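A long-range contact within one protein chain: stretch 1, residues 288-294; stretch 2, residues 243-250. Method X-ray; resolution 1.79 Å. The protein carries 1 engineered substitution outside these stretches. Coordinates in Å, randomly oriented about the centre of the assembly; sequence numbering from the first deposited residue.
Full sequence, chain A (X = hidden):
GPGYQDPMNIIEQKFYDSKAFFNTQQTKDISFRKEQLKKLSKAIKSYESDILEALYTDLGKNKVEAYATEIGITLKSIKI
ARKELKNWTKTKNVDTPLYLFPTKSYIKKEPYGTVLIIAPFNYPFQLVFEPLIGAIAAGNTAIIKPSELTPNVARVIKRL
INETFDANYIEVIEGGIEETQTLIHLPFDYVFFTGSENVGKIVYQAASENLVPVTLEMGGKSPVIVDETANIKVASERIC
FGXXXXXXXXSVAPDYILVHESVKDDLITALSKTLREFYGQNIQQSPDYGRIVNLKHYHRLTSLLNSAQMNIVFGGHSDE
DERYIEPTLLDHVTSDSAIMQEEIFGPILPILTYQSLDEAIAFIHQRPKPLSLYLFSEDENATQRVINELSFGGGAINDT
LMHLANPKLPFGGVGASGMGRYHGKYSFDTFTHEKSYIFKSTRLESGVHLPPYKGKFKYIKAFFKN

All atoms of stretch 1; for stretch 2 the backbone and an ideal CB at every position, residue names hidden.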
# COMPACT_ATOMS: atom_id res chain seq x y z
N ASP A 288 7.00 -20.57 32.80
CA ASP A 288 6.31 -19.51 32.07
C ASP A 288 7.28 -18.65 31.26
O ASP A 288 6.86 -17.63 30.70
CB ASP A 288 5.53 -18.64 33.04
CG ASP A 288 4.52 -19.43 33.84
OD1 ASP A 288 3.97 -20.41 33.30
OD2 ASP A 288 4.30 -19.09 35.02
N TYR A 289 8.54 -19.04 31.18
CA TYR A 289 9.58 -18.21 30.60
C TYR A 289 10.31 -18.97 29.51
O TYR A 289 10.66 -20.14 29.69
CB TYR A 289 10.56 -17.74 31.68
CG TYR A 289 11.61 -16.79 31.17
CD1 TYR A 289 11.26 -15.55 30.66
CD2 TYR A 289 12.95 -17.13 31.20
CE1 TYR A 289 12.22 -14.67 30.19
CE2 TYR A 289 13.92 -16.27 30.74
CZ TYR A 289 13.54 -15.04 30.23
OH TYR A 289 14.51 -14.19 29.77
N GLY A 290 10.54 -18.30 28.38
CA GLY A 290 11.04 -18.95 27.18
C GLY A 290 12.56 -18.96 27.10
O GLY A 290 13.27 -18.59 28.04
N ARG A 291 13.05 -19.39 25.94
CA ARG A 291 14.48 -19.56 25.70
C ARG A 291 14.85 -18.94 24.36
O ARG A 291 13.99 -18.67 23.51
CB ARG A 291 14.88 -21.04 25.71
CG ARG A 291 14.61 -21.75 27.03
CD ARG A 291 15.52 -21.23 28.12
NE ARG A 291 15.37 -21.97 29.37
CZ ARG A 291 14.51 -21.66 30.33
NH1 ARG A 291 13.70 -20.62 30.19
NH2 ARG A 291 14.45 -22.39 31.44
N ILE A 292 16.15 -18.73 24.16
CA ILE A 292 16.65 -18.12 22.94
C ILE A 292 16.64 -19.14 21.81
O ILE A 292 16.88 -20.34 22.03
CB ILE A 292 18.06 -17.53 23.17
CG1 ILE A 292 18.06 -16.63 24.41
CG2 ILE A 292 18.53 -16.74 21.97
CD1 ILE A 292 17.01 -15.52 24.36
N VAL A 293 16.38 -18.67 20.58
CA VAL A 293 16.06 -19.58 19.48
C VAL A 293 17.21 -20.52 19.17
O VAL A 293 17.01 -21.72 18.98
CB VAL A 293 15.64 -18.77 18.23
CG1 VAL A 293 16.73 -17.79 17.81
CG2 VAL A 293 15.29 -19.72 17.08
N ASN A 294 18.44 -20.00 19.10
CA ASN A 294 19.58 -20.82 18.72
C ASN A 294 20.85 -20.26 19.37
O ASN A 294 20.82 -19.23 20.06
CB ASN A 294 19.71 -20.92 17.19
CG ASN A 294 20.09 -19.59 16.53
OD1 ASN A 294 20.21 -18.56 17.19
ND2 ASN A 294 20.27 -19.63 15.22
N UNK A 243 7.72 -7.23 27.51
CA UNK A 243 9.15 -7.40 27.29
C UNK A 243 9.60 -8.85 27.39
O UNK A 243 10.37 -9.31 26.55
CB UNK A 243 9.93 -6.55 28.30
N UNK A 244 9.14 -9.59 28.39
CA UNK A 244 9.70 -10.90 28.69
C UNK A 244 8.82 -12.05 28.22
O UNK A 244 9.20 -13.22 28.39
CB UNK A 244 9.94 -11.02 30.20
N UNK A 245 7.66 -11.76 27.63
CA UNK A 245 7.01 -12.73 26.77
C UNK A 245 7.95 -13.12 25.63
O UNK A 245 8.62 -12.27 25.04
CB UNK A 245 5.69 -12.17 26.22
N UNK A 246 8.03 -14.42 25.36
CA UNK A 246 8.89 -14.98 24.31
C UNK A 246 10.36 -14.63 24.54
O UNK A 246 11.14 -14.55 23.59
CB UNK A 246 8.45 -14.47 22.94
N UNK A 247 10.74 -14.41 25.80
CA UNK A 247 12.11 -14.06 26.18
C UNK A 247 12.61 -12.84 25.42
O UNK A 247 13.78 -12.74 25.06
CB UNK A 247 13.05 -15.24 25.93
N UNK A 248 11.71 -11.89 25.17
CA UNK A 248 12.07 -10.66 24.50
C UNK A 248 12.18 -10.73 23.00
O UNK A 248 12.51 -9.71 22.37
CB UNK A 248 13.40 -10.16 25.06
N UNK A 249 11.91 -11.88 22.39
CA UNK A 249 12.08 -12.06 20.95
C UNK A 249 10.79 -11.64 20.24
O UNK A 249 10.05 -12.44 19.66
CB UNK A 249 12.44 -13.51 20.62
N UNK A 250 10.53 -10.33 20.28
CA UNK A 250 9.32 -9.75 19.74
C UNK A 250 9.66 -8.40 19.11
O UNK A 250 10.40 -7.61 19.69
CB UNK A 250 8.25 -9.60 20.83

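Position 243 lies in a helix, and its CB has no atom of stretch 1 within 5.5 Å. Nothing visible restricts the choice beyond what a helix tolerates; the residue is Lys-243, whose amino group is hydrogen-bonded elsewhere in the structure.

At position 244 the CA-to-CB bond runs sideways, and the ideal CB lies 4.3 Å from CE1 of Tyr-289. An aromatic neighbour so close favours an apolar side chain, and leucine, methionine or phenylalanine would all serve. Phe-244 is found, its CB packing against the tyrosine ring. Its carbonyl O sits at the edge of that ring, 3.8 Å from CE1 of Tyr-289, and also accepts a hydrogen bond from a water (2.8 Å from Phe-244 O) that in turn accepts one from Gly-290 N (3.0 Å from the water oxygen).

Positions 245 and 246 point away from stretch 1, which therefore says little about them. Position 245 meets no atom of stretch 1 near its CB, so many side chains would suit it; the residue is Thr-245. Position 246 has positive phi (58°) and psi of 27°, left-handed values that glycine and asparagine accept most readily. Asn-246 fits, and its ND2 donates to the backbone O of position 249, 2.9 Å away, bracing the turn.

Position 247 faces stretch 1 at close range. Its CB points toward stretch 1 and lies 3.9 Å from C of Gly-290, 4.1 Å from N of Arg-291 and 4.2 Å from OH of Tyr-289. Phi is again positive (55°). A small residue suits such close surroundings: alanine, serine or glycine, of which glycine would best tolerate the backbone but leave the contact unfilled. Ala-247 supplies one methyl, which packs against CZ of Tyr-289 and CD1 of Ile-292, each 4.3 Å from Ala-247 CB.

At position 248 phi is 81° and psi 1°, and a CB would be jammed against the carbonyl O of the preceding residue. This alone calls for glycine, and Gly-248 is there.

Position 249 points toward stretch 1, yet no atom of it lies within 5.5 Å of the ideal CB, so a longer side chain could reach across. Stretch 1 offers the carbonyl O of Arg-291 and the N-H of Val-293; a side chain able both to donate and to accept, such as glutamine, matches the pair. Gln-249 does so: NE2 donates to Arg-291 O at 3.0 Å, while OE1 accepts from Val-293 N at 3.2 Å. NE2 also donates to Asn-246 O, 3.1 Å away.

Position 250 is out of reach, and stretch 1 sets no preference; the residue is Thr-250.

Stretch 2 243-250: KFTNAGQT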
# COMPACT_ATOMS: atom_id res chain seq x y z
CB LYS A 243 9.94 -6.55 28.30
CG LYS A 243 11.44 -6.83 28.31
CD LYS A 243 12.05 -6.55 26.94
CE LYS A 243 13.57 -6.47 27.00
NZ LYS A 243 14.13 -6.00 25.70
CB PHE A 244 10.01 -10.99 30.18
CG PHE A 244 11.06 -10.02 30.61
CD1 PHE A 244 12.38 -10.21 30.23
CD2 PHE A 244 10.73 -8.88 31.32
CE1 PHE A 244 13.36 -9.30 30.58
CE2 PHE A 244 11.70 -7.97 31.68
CZ PHE A 244 13.02 -8.18 31.31
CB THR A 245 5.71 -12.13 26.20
OG1 THR A 245 4.74 -12.00 27.24
CG2 THR A 245 5.15 -13.01 25.08
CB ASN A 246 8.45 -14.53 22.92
CG ASN A 246 8.88 -15.49 21.82
OD1 ASN A 246 9.07 -16.68 22.07
ND2 ASN A 246 9.05 -14.97 20.61
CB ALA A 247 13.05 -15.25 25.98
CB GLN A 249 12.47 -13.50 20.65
CG GLN A 249 13.74 -13.90 21.41
CD GLN A 249 14.02 -15.39 21.36
OE1 GLN A 249 14.98 -15.83 20.71
NE2 GLN A 249 13.21 -16.18 22.05
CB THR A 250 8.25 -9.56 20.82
OG1 THR A 250 8.08 -10.79 21.54
CG2 THR A 250 6.92 -9.15 20.21
O HOH W 1 8.78 -15.97 27.95
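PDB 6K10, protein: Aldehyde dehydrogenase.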